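Local coordinates for uncharacterized protein (Acinetobacter baumannii, PDB 4PUX), which is of unknown function but adopts a curled antiparallel beta-barrel fold, as expected of the DUF3237 family in the allene oxide cyclase-like barrel clan, at residues A16-D21 against G55-N60; L81-D84 against L88-L91. All blocks are in the same frame, centred on the assembly; numbering follows the deposited sequence. Where two conformers were deposited one is given.

Interaction 1: A16-D21 against G55-N60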
ATOM      1  N   ALA A  16      -7.488  -9.619   2.485  1.00 10.05           N
ATOM      2  CA  ALA A  16      -8.259  -8.710   3.350  1.00 11.33           C
ATOM      3  C   ALA A  16      -8.340  -7.327   2.766  1.00  9.70           C
ATOM      4  O   ALA A  16      -7.490  -6.934   1.948  1.00  9.84           O
ATOM      5  CB  ALA A  16      -7.584  -8.623   4.774  1.00 10.29           C
ATOM      6  N   LYS A  17      -9.352  -6.590   3.202  1.00 10.93           N
ATOM      7  CA  LYS A  17      -9.479  -5.150   2.935  0.60 10.95           C
ATOM      8  C   LYS A  17      -8.838  -4.383   4.085  1.00  9.67           C
ATOM      9  O   LYS A  17      -9.190  -4.577   5.242  1.00 10.86           O
ATOM     10  CB  LYS A  17     -10.931  -4.719   2.776  0.60 12.13           C
ATOM     11  CG  LYS A  17     -11.076  -3.190   2.529  0.60 13.90           C
ATOM     12  CD  LYS A  17     -12.560  -2.817   2.235  0.60 19.69           C
ATOM     13  CE  LYS A  17     -12.708  -1.412   1.665  0.60 24.83           C
ATOM     14  NZ  LYS A  17     -13.876  -1.329   0.723  0.60 32.45           N
ATOM     15  N   PHE A  18      -7.849  -3.568   3.748  1.00 10.45           N
ATOM     16  CA  PHE A  18      -7.092  -2.728   4.674  1.00  9.25           C
ATOM     17  C   PHE A  18      -7.569  -1.282   4.621  1.00 10.34           C
ATOM     18  O   PHE A  18      -7.775  -0.714   3.517  1.00 12.42           O
ATOM     19  CB  PHE A  18      -5.587  -2.743   4.333  1.00 10.39           C
ATOM     20  CG  PHE A  18      -4.858  -4.026   4.724  1.00  9.63           C
ATOM     21  CD1 PHE A  18      -5.076  -5.227   4.029  1.00  9.32           C
ATOM     22  CD2 PHE A  18      -3.947  -4.034   5.789  1.00 10.71           C
ATOM     23  CE1 PHE A  18      -4.394  -6.405   4.371  1.00 11.19           C
ATOM     24  CE2 PHE A  18      -3.267  -5.230   6.140  1.00 10.01           C
ATOM     25  CZ  PHE A  18      -3.516  -6.413   5.443  1.00 11.36           C
ATOM     26  N   SER A  19      -7.627  -0.688   5.795  1.00  9.49           N
ATOM     27  CA  SER A  19      -7.939   0.724   5.965  0.70  9.72           C
ATOM     28  C   SER A  19      -6.833   1.308   6.865  1.00  9.91           C
ATOM     29  O   SER A  19      -6.806   1.027   8.053  1.00 11.51           O
ATOM     30  CB  SER A  19      -9.364   0.870   6.550  0.70 11.24           C
ATOM     31  OG  SER A  19     -10.314   0.188   5.719  0.70 13.25           O
ATOM     32  N   VAL A  20      -5.906   2.052   6.278  1.00 10.48           N
ATOM     33  CA  VAL A  20      -4.732   2.587   6.983  1.00 10.87           C
ATOM     34  C   VAL A  20      -4.993   4.048   7.365  1.00 11.19           C
ATOM     35  O   VAL A  20      -5.358   4.890   6.518  1.00 15.89           O
ATOM     36  CB  VAL A  20      -3.437   2.503   6.113  1.00 11.99           C
ATOM     37  CG1 VAL A  20      -2.226   2.872   6.970  1.00 13.81           C
ATOM     38  CG2 VAL A  20      -3.260   1.074   5.473  1.00 11.42           C
ATOM     39  N   ASP A  21      -4.787   4.335   8.641  1.00  9.38           N
ATOM     40  CA  ASP A  21      -4.955   5.708   9.177  1.00  9.08           C
ATOM     41  C   ASP A  21      -3.576   6.414   9.156  1.00 11.33           C
ATOM     42  O   ASP A  21      -2.567   5.840   9.602  1.00 11.22           O
ATOM     43  CB  ASP A  21      -5.473   5.660  10.610  1.00 10.43           C
ATOM     44  CG  ASP A  21      -6.944   5.307  10.698  1.00 14.81           C
ATOM     45  OD1 ASP A  21      -7.663   5.538   9.724  1.00 14.31           O
ATOM     46  OD2 ASP A  21      -7.401   4.792  11.755  1.00 20.63           O
ATOM     47  N   GLY A  55      -8.024  -7.958  11.993  1.00  8.77           N
ATOM     48  CA  GLY A  55      -7.354  -7.286  13.102  1.00  9.65           C
ATOM     49  C   GLY A  55      -7.171  -5.792  12.920  1.00  9.56           C
ATOM     50  O   GLY A  55      -7.943  -5.137  12.200  1.00 10.20           O
ATOM     51  N   ARG A  56      -6.162  -5.254  13.597  1.00  9.31           N
ATOM     52  CA  ARG A  56      -5.887  -3.818  13.592  1.00 10.55           C
ATOM     53  C   ARG A  56      -4.411  -3.525  13.289  1.00  9.06           C
ATOM     54  O   ARG A  56      -3.513  -4.385  13.462  1.00  9.92           O
ATOM     55  CB  ARG A  56      -6.300  -3.142  14.907  1.00 11.86           C
ATOM     56  CG  ARG A  56      -5.443  -3.461  16.106  1.00 12.26           C
ATOM     57  CD  ARG A  56      -6.032  -2.815  17.371  1.00 12.87           C
ATOM     58  NE  ARG A  56      -5.199  -3.126  18.535  1.00 13.17           N
ATOM     59  CZ  ARG A  56      -4.826  -2.290  19.483  1.00 15.41           C
ATOM     60  NH1 ARG A  56      -5.315  -1.058  19.531  1.00 22.59           N
ATOM     61  NH2 ARG A  56      -4.029  -2.730  20.471  1.00 13.35           N
ATOM     62  N   ILE A  57      -4.188  -2.318  12.795  1.00 10.08           N
ATOM     63  CA  ILE A  57      -2.864  -1.789  12.562  1.00  9.05           C
ATOM     64  C   ILE A  57      -2.478  -1.012  13.807  1.00  9.82           C
ATOM     65  O   ILE A  57      -3.235  -0.186  14.290  1.00  9.68           O
ATOM     66  CB  ILE A  57      -2.837  -0.897  11.279  1.00  9.08           C
ATOM     67  CG1 ILE A  57      -3.164  -1.748  10.048  1.00 12.24           C
ATOM     68  CG2 ILE A  57      -1.513  -0.151  11.098  1.00 10.04           C
ATOM     69  CD1 ILE A  57      -3.553  -0.940   8.824  1.00 11.50           C
ATOM     70  N   LEU A  58      -1.245  -1.221  14.260  1.00  9.25           N
ATOM     71  CA  LEU A  58      -0.742  -0.551  15.472  1.00 10.63           C
ATOM     72  C   LEU A  58      -0.176   0.851  15.126  1.00  9.70           C
ATOM     73  O   LEU A  58      -0.014   1.200  13.942  1.00 10.44           O
ATOM     74  CB  LEU A  58       0.282  -1.454  16.200  1.00 10.27           C
ATOM     75  CG  LEU A  58      -0.265  -2.813  16.622  1.00 10.36           C
ATOM     76  CD1 LEU A  58       0.832  -3.583  17.376  1.00 11.84           C
ATOM     77  CD2 LEU A  58      -1.517  -2.686  17.512  1.00 12.88           C
ATOM     78  N   ASN A  59       0.151   1.648  16.152  1.00 11.56           N
ATOM     79  CA  ASN A  59       0.769   2.949  15.958  1.00 11.51           C
ATOM     80  C   ASN A  59       2.297   2.757  15.869  1.00 10.43           C
ATOM     81  O   ASN A  59       3.009   2.786  16.862  1.00 13.14           O
ATOM     82  CB  ASN A  59       0.363   3.908  17.088  1.00 13.83           C
ATOM     83  CG  ASN A  59       0.832   5.327  16.843  1.00 16.39           C
ATOM     84  OD1 ASN A  59       1.511   5.615  15.862  1.00 16.08           O
ATOM     85  ND2 ASN A  59       0.454   6.216  17.714  1.00 26.26           N
ATOM     86  N   ASN A  60       2.777   2.567  14.636  1.00  9.93           N
ATOM     87  CA  ASN A  60       4.170   2.243  14.343  1.00 10.06           C
ATOM     88  C   ASN A  60       4.432   2.435  12.844  1.00  9.91           C
ATOM     89  O   ASN A  60       3.593   2.048  11.973  1.00 11.64           O
ATOM     90  CB  ASN A  60       4.479   0.785  14.689  1.00 12.38           C
ATOM     91  CG  ASN A  60       5.867   0.343  14.198  1.00 12.51           C
ATOM     92  OD1 ASN A  60       6.935   0.716  14.748  1.00 17.29           O
ATOM     93  ND2 ASN A  60       5.863  -0.427  13.182  1.00 10.25           N
TER

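Interaction 2: L81-D84 against L88-L91. With EDO (1,2-ethanediol), chain B.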
ATOM      1  N   LEU A  81       0.958  -5.201  12.173  1.00  8.69           N
ATOM      2  CA  LEU A  81      -0.412  -5.727  12.312  1.00  8.48           C
ATOM      3  C   LEU A  81      -0.548  -6.521  13.607  1.00  8.55           C
ATOM      4  O   LEU A  81       0.381  -7.293  13.972  1.00  9.44           O
ATOM      5  CB  LEU A  81      -0.755  -6.639  11.140  1.00  9.25           C
ATOM      6  CG  LEU A  81      -0.397  -6.149   9.728  1.00  8.45           C
ATOM      7  CD1 LEU A  81      -0.845  -7.142   8.686  1.00 11.05           C
ATOM      8  CD2 LEU A  81      -0.974  -4.749   9.472  1.00  9.21           C
ATOM      9  N   GLU A  82      -1.709  -6.422  14.230  1.00  9.00           N
ATOM     10  CA  GLU A  82      -2.114  -7.263  15.362  1.00  9.37           C
ATOM     11  C   GLU A  82      -3.430  -7.947  14.990  1.00  7.84           C
ATOM     12  O   GLU A  82      -4.451  -7.296  14.821  1.00  9.68           O
ATOM     13  CB  GLU A  82      -2.254  -6.486  16.666  1.00 10.40           C
ATOM     14  CG  GLU A  82      -2.660  -7.362  17.856  1.00 11.17           C
ATOM     15  CD  GLU A  82      -2.946  -6.607  19.159  1.00 13.70           C
ATOM     16  OE1 GLU A  82      -3.535  -5.525  19.114  1.00 17.16           O
ATOM     17  OE2 GLU A  82      -2.703  -7.175  20.266  1.00 18.77           O
ATOM     18  N   THR A  83      -3.391  -9.276  14.798  1.00  8.26           N
ATOM     19  CA  THR A  83      -4.612  -9.970  14.440  1.00  8.69           C
ATOM     20  C   THR A  83      -5.594 -10.018  15.618  1.00  9.31           C
ATOM     21  O   THR A  83      -5.225  -9.822  16.787  1.00  9.21           O
ATOM     22  CB  THR A  83      -4.343 -11.451  13.960  1.00  9.82           C
ATOM     23  OG1 THR A  83      -3.863 -12.228  15.072  1.00 10.09           O
ATOM     24  CG2 THR A  83      -3.373 -11.424  12.801  1.00 10.25           C
ATOM     25  N   ASP A  84      -6.854 -10.289  15.289  1.00 10.42           N
ATOM     26  CA  ASP A  84      -7.896 -10.434  16.304  1.00 10.27           C
ATOM     27  C   ASP A  84      -7.557 -11.458  17.399  1.00 11.01           C
ATOM     28  O   ASP A  84      -7.905 -11.256  18.551  1.00 12.96           O
ATOM     29  CB  ASP A  84      -9.281 -10.677  15.660  1.00 11.00           C
ATOM     30  CG  ASP A  84      -9.371 -11.962  14.804  1.00 12.08           C
ATOM     31  OD1 ASP A  84      -8.356 -12.645  14.547  1.00 13.00           O
ATOM     32  OD2 ASP A  84     -10.538 -12.274  14.407  1.00 14.93           O
ATOM     33  N   LEU A  88       1.307 -10.997  15.989  1.00  9.60           N
ATOM     34  CA  LEU A  88       1.979  -9.827  15.393  1.00  9.12           C
ATOM     35  C   LEU A  88       2.557 -10.175  14.032  1.00  9.02           C
ATOM     36  O   LEU A  88       3.239 -11.231  13.879  1.00 10.05           O
ATOM     37  CB  LEU A  88       3.066  -9.272  16.307  1.00 10.06           C
ATOM     38  CG  LEU A  88       2.588  -8.773  17.652  1.00 11.85           C
ATOM     39  CD1 LEU A  88       3.775  -8.463  18.587  1.00 14.17           C
ATOM     40  CD2 LEU A  88       1.684  -7.509  17.510  1.00 13.87           C
ATOM     41  N   ILE A  89       2.321  -9.302  13.058  1.00  8.71           N
ATOM     42  CA  ILE A  89       2.811  -9.470  11.694  1.00  9.12           C
ATOM     43  C   ILE A  89       3.443  -8.169  11.188  1.00  7.62           C
ATOM     44  O   ILE A  89       2.765  -7.142  11.119  1.00  9.04           O
ATOM     45  CB  ILE A  89       1.712  -9.926  10.696  1.00  9.00           C
ATOM     46  CG1 ILE A  89       0.854 -11.103  11.245  1.00  9.47           C
ATOM     47  CG2 ILE A  89       2.309 -10.164   9.290  1.00  9.41           C
ATOM     48  CD1 ILE A  89      -0.354 -11.431  10.412  1.00 10.29           C
ATOM     49  N   TYR A  90       4.739  -8.201  10.949  1.00  9.20           N
ATOM     50  CA  TYR A  90       5.511  -7.067  10.385  1.00  8.88           C
ATOM     51  C   TYR A  90       5.270  -7.002   8.873  1.00  7.97           C
ATOM     52  O   TYR A  90       5.441  -8.014   8.173  1.00  8.70           O
ATOM     53  CB  TYR A  90       7.006  -7.254  10.723  1.00  8.85           C
ATOM     54  CG  TYR A  90       7.996  -6.430   9.915  1.00  8.00           C
ATOM     55  CD1 TYR A  90       7.767  -5.065   9.620  1.00  8.53           C
ATOM     56  CD2 TYR A  90       9.230  -6.982   9.574  1.00  8.50           C
ATOM     57  CE1 TYR A  90       8.693  -4.332   8.860  1.00  8.74           C
ATOM     58  CE2 TYR A  90      10.173  -6.261   8.837  1.00  7.90           C
ATOM     59  CZ  TYR A  90       9.931  -4.910   8.552  1.00  7.85           C
ATOM     60  OH  TYR A  90      10.806  -4.139   7.813  1.00 10.10           O
ATOM     61  N   LEU A  91       4.751  -5.863   8.397  1.00  7.63           N
ATOM     62  CA  LEU A  91       4.403  -5.671   6.997  1.00  8.39           C
ATOM     63  C   LEU A  91       5.317  -4.601   6.363  1.00  8.85           C
ATOM     64  O   LEU A  91       5.498  -3.494   6.940  1.00  9.25           O
ATOM     65  CB  LEU A  91       2.898  -5.256   6.900  1.00  8.83           C
ATOM     66  CG  LEU A  91       2.354  -4.937   5.493  1.00  9.07           C
ATOM     67  CD1 LEU A  91       2.513  -6.094   4.550  1.00 10.30           C
ATOM     68  CD2 LEU A  91       0.879  -4.495   5.580  1.00 11.20           C
TER
HETATM   69  C1  EDO B 201      -7.346  -6.483  17.358  0.50 22.13           C
HETATM   70  O1  EDO B 201      -6.692  -5.830  18.469  0.50 18.83           O
HETATM   71  C2  EDO B 201      -8.876  -6.454  17.571  0.50 22.12           C
HETATM   72  O2  EDO B 201      -9.524  -7.228  16.538  0.50 18.79           O

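Interaction 1: A16-D21 against G55-N60
Ile57 reaches across to Phe18, Ser19 and Val20 with one methyl, and its side chain can be followed outward atom by atom. CB points toward strand 16-21. There the branches part: CG2 lies anti to the backbone N, while CG1 lies anti to the carbonyl carbon (chi1 -64°) and rests against the side chain of Leu81, with Ile57 CG1 3.8 Å from Leu81 CD2. The chain then stays extended, which carries CD1 to the far strand. Ile57 CD1 stands 3.9 Å from Val20 CG2, the two side chains crossing at about a right angle, and equally far from Ser19 O, a van der Waals contact. It also approaches the edge of the Phe18 ring near its plane, with Ile57 CD1 4.4 Å from Phe18 CD2; a ring of Tyr154 stacks on Phe18. Isoleucine suits this buried, apolar place because its extended arm spans the gap between non-adjacent strands. No hydrogen bond joins the segments. Their axes pass 8.2 Å apart at 33°, since strand 36-49 runs between them and pairs with both; its Ile43 touches Val20 and Ile57 alike. Such apolar contact between second-neighbour strands is characteristic of the inward-curving wall of a beta barrel.

Interaction 2: L81-D84 against L88-L91
The beta hairpin of strands 73-83 and 88-99 is joined near its turn by Leu81 and Ile89, an antiparallel hydrogen-bonded pair. Leu81 N gives its hydrogen to Ile89 O at 2.9 Å, nearly straight at 170°, and Ile89 N returns a bond of 2.9 Å to Leu81 O. Leu81 O also receives a CA-H...O contact from Leu88 CA at 3.3 Å. On the face carrying Leu81 and Ile89 the packing is apolar: Leu81 CB and Ile89 CB lie 4.1 Å apart, and Leu81 CD2 meets Leu91 CD2 at 4.3 Å. Ile89 extends CD1 to Thr83 CG2 (3.8 Å), the two side chains crossing at about a right angle. Thr83 is amphipathic to good purpose: CG2, anti to the carbonyl carbon, faces Ile89, while OG1, between the backbone N and the carbonyl carbon (chi1 67°), is hydrogen-bonded to Asp85 OD1 and Ala87 N in the turn. On the other face, Glu82 CB lies 4.2 Å from Leu88 CD2. Extended from CG anti to the backbone N (chi1 -179°), Glu82 reaches its salt-bridge partner Arg56; OE1 also takes a weak hydrogen bond from an ethanediol. The chemistry implies two distinct faces, one aliphatic and buried, the other mixed, with exposed Leu88 and a carboxylate probably balanced by Arg56.

Overall arrangement
Both contacts belong to one curled antiparallel sheet and meet where strands 54-67 and 73-83 run side by side; the centres of the two contacts are about 9 Å apart. Interaction 1 spans strands that are not direct neighbours, and so relies mainly on buried aliphatic and aromatic side chains. Interaction 2 joins adjacent strands, combining backbone hydrogen bonds with a buried apolar face and a more exposed, mixed one. Leu81 belongs to the buried side of both contacts: Leu81 CD1 lies 4.0 Å from Phe18 CE2. On the outer side, segments 55-60 and 81-84 are linked as well. The inner side is apolar, whereas the outer side adds a salt bridge to its apolar contacts.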